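Local coordinates for dual specificity protein phosphatase 18 (Homo sapiens, PDB 2ESB), which removes phosphate from phosphotyrosine and, less readily, phosphothreonine in MAP kinase peptides, as a dual-specificity protein phosphatase, at residues A[53-58]-A[108-113]. Residues are numbered along the deposited sequence; the frame is centred on the assembly and turned at random.
Sequences SVEVVN and VSRSAA
NH1 of Arg110 gives hydrogen bonds to two acceptors, OE1 of Glu55 at 3.0 Å and the backbone O of Val71, while NH2 reaches OE2 of the same carboxylate at 2.7 Å. Arg110 is the arginine of the CX5R phosphate-binding loop, six residues after Cys104, the predicted phosphocysteine nucleophile, and it opens helix 110-122; Glu55 lies in the loop that follows strand 48-51 of the central sheet. The resulting salt bridge is bidentate and end-on. Both bonds run close to the guanidinium plane and meet the syn sides of the carboxylate oxygens, and the two flat groups are only 22° from coplanar. The bond from NH2 is nearly straight, with an N-H...O angle of 171°. NE is in a salt bridge with a sulfonate oxygen of a bound buffer molecule, whose O3S also accepts from the backbone N atoms of Val108 and Ser109, consistent with the sulfonate standing in for a substrate phosphate. Glu55, together with the carbonyl of Val71, is thus placed to act as a second-shell partner that probably limits the rotation of the guanidinium, whose NE meets the anion. The glutamate's own chain reaches back through a bend at chi2 (-81°), and OE1 also takes a weak bond from the backbone N of Val54. A methionine in place of Arg110 would probably leave the Glu55 carboxylate without its cationic mate and the bound sulfonate without the charge paired with it at NE. Ser53 packs over one guanidinium face, its CB 3.5 Å from NH1. The hydroxyl of Ser53 is held by Asn51 OD1 and closes an ST motif, OG accepting from the backbone N of Val56 at 3.0 Å.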
loop_
_atom_site.group_PDB
_atom_site.type_symbol
_atom_site.label_atom_id
_atom_site.label_comp_id
_atom_site.label_asym_id
_atom_site.label_seq_id
_atom_site.Cartn_x
_atom_site.Cartn_y
_atom_site.Cartn_z
ATOM N N SER A 53 -8.636 -4.267 3.755
ATOM C CA SER A 53 -9.125 -5.644 3.676
ATOM C C SER A 53 -10.600 -5.693 4.026
ATOM O O SER A 53 -11.142 -4.776 4.638
ATOM C CB SER A 53 -8.396 -6.540 4.674
ATOM O OG SER A 53 -8.974 -6.373 5.962
ATOM N N VAL A 54 -11.237 -6.790 3.652
ATOM C CA VAL A 54 -12.633 -6.986 3.961
ATOM C C VAL A 54 -12.707 -7.749 5.276
ATOM O O VAL A 54 -13.536 -7.462 6.134
ATOM C CB VAL A 54 -13.323 -7.865 2.886
ATOM C CG1 VAL A 54 -14.763 -8.137 3.278
ATOM C CG2 VAL A 54 -13.273 -7.172 1.539
ATOM N N GLU A 55 -11.784 -8.690 5.430
ATOM C CA GLU A 55 -11.786 -9.614 6.555
ATOM C C GLU A 55 -11.049 -9.329 7.863
ATOM O O GLU A 55 -11.390 -9.916 8.886
ATOM C CB GLU A 55 -11.346 -10.991 6.035
ATOM C CG GLU A 55 -9.827 -11.178 5.889
ATOM C CD GLU A 55 -9.247 -10.589 4.603
ATOM O OE1 GLU A 55 -9.939 -9.814 3.907
ATOM O OE2 GLU A 55 -8.083 -10.912 4.290
ATOM N N VAL A 56 -10.048 -8.457 7.853
ATOM C CA VAL A 56 -9.305 -8.175 9.079
ATOM C C VAL A 56 -10.033 -7.197 9.993
ATOM O O VAL A 56 -10.494 -6.138 9.557
ATOM C CB VAL A 56 -7.896 -7.608 8.753
ATOM C CG1 VAL A 56 -7.087 -7.417 10.038
ATOM C CG2 VAL A 56 -7.174 -8.550 7.793
ATOM N N VAL A 57 -10.143 -7.563 11.265
ATOM C CA VAL A 57 -10.796 -6.707 12.247
ATOM C C VAL A 57 -9.742 -5.956 13.067
ATOM O O VAL A 57 -8.768 -6.552 13.525
ATOM C CB VAL A 57 -11.662 -7.537 13.214
ATOM C CG1 VAL A 57 -12.081 -6.662 14.412
ATOM C CG2 VAL A 57 -12.876 -8.101 12.469
ATOM N N ASN A 58 -9.929 -4.650 13.239
ATOM C CA ASN A 58 -9.003 -3.846 14.042
ATOM C C ASN A 58 -9.484 -3.700 15.486
ATOM O O ASN A 58 -10.688 -3.574 15.736
ATOM C CB ASN A 58 -8.889 -2.410 13.501
ATOM C CG ASN A 58 -8.053 -2.307 12.250
ATOM O OD1 ASN A 58 -8.547 -1.926 11.197
ATOM N ND2 ASN A 58 -6.769 -2.642 12.368
ATOM N N VAL A 108 1.208 -7.932 2.095
ATOM C CA VAL A 108 1.871 -8.347 0.866
ATOM C C VAL A 108 1.292 -7.780 -0.417
ATOM O O VAL A 108 2.023 -7.244 -1.246
ATOM C CB VAL A 108 1.861 -9.900 0.744
ATOM C CG1 VAL A 108 2.222 -10.333 -0.684
ATOM C CG2 VAL A 108 2.851 -10.500 1.751
ATOM N N SER A 109 -0.020 -7.889 -0.580
ATOM C CA SER A 109 -0.664 -7.439 -1.813
ATOM C C SER A 109 -1.487 -6.147 -1.768
ATOM O O SER A 109 -1.147 -5.158 -2.431
ATOM C CB SER A 109 -1.551 -8.572 -2.348
ATOM O OG SER A 109 -2.091 -8.228 -3.613
ATOM N N ARG A 110 -2.574 -6.166 -1.007
ATOM C CA ARG A 110 -3.472 -5.015 -0.900
ATOM C C ARG A 110 -2.866 -3.714 -0.362
ATOM O O ARG A 110 -2.923 -2.672 -1.035
ATOM C CB ARG A 110 -4.698 -5.410 -0.067
ATOM C CG ARG A 110 -5.635 -6.364 -0.813
ATOM C CD ARG A 110 -6.722 -6.925 0.092
ATOM N NE ARG A 110 -6.187 -7.920 1.023
ATOM C CZ ARG A 110 -6.942 -8.678 1.813
ATOM N NH1 ARG A 110 -8.260 -8.556 1.787
ATOM N NH2 ARG A 110 -6.382 -9.569 2.616
ATOM N N SER A 111 -2.292 -3.744 0.839
ATOM C CA SER A 111 -1.707 -2.514 1.376
ATOM C C SER A 111 -0.515 -2.064 0.519
ATOM O O SER A 111 -0.302 -0.866 0.309
ATOM C CB SER A 111 -1.284 -2.705 2.850
ATOM O OG SER A 111 -0.403 -3.812 3.022
ATOM N N ALA A 112 0.247 -3.021 0.001
ATOM C CA ALA A 112 1.408 -2.686 -0.819
ATOM C C ALA A 112 1.013 -1.898 -2.066
ATOM O O ALA A 112 1.693 -0.946 -2.446
ATOM C CB ALA A 112 2.162 -3.954 -1.215
ATOM N N ALA A 113 -0.087 -2.287 -2.695
ATOM C CA ALA A 113 -0.550 -1.602 -3.900
ATOM C C ALA A 113 -0.917 -0.151 -3.611
ATOM O O ALA A 113 -0.605 0.746 -4.405
ATOM C CB ALA A 113 -1.752 -2.338 -4.498
#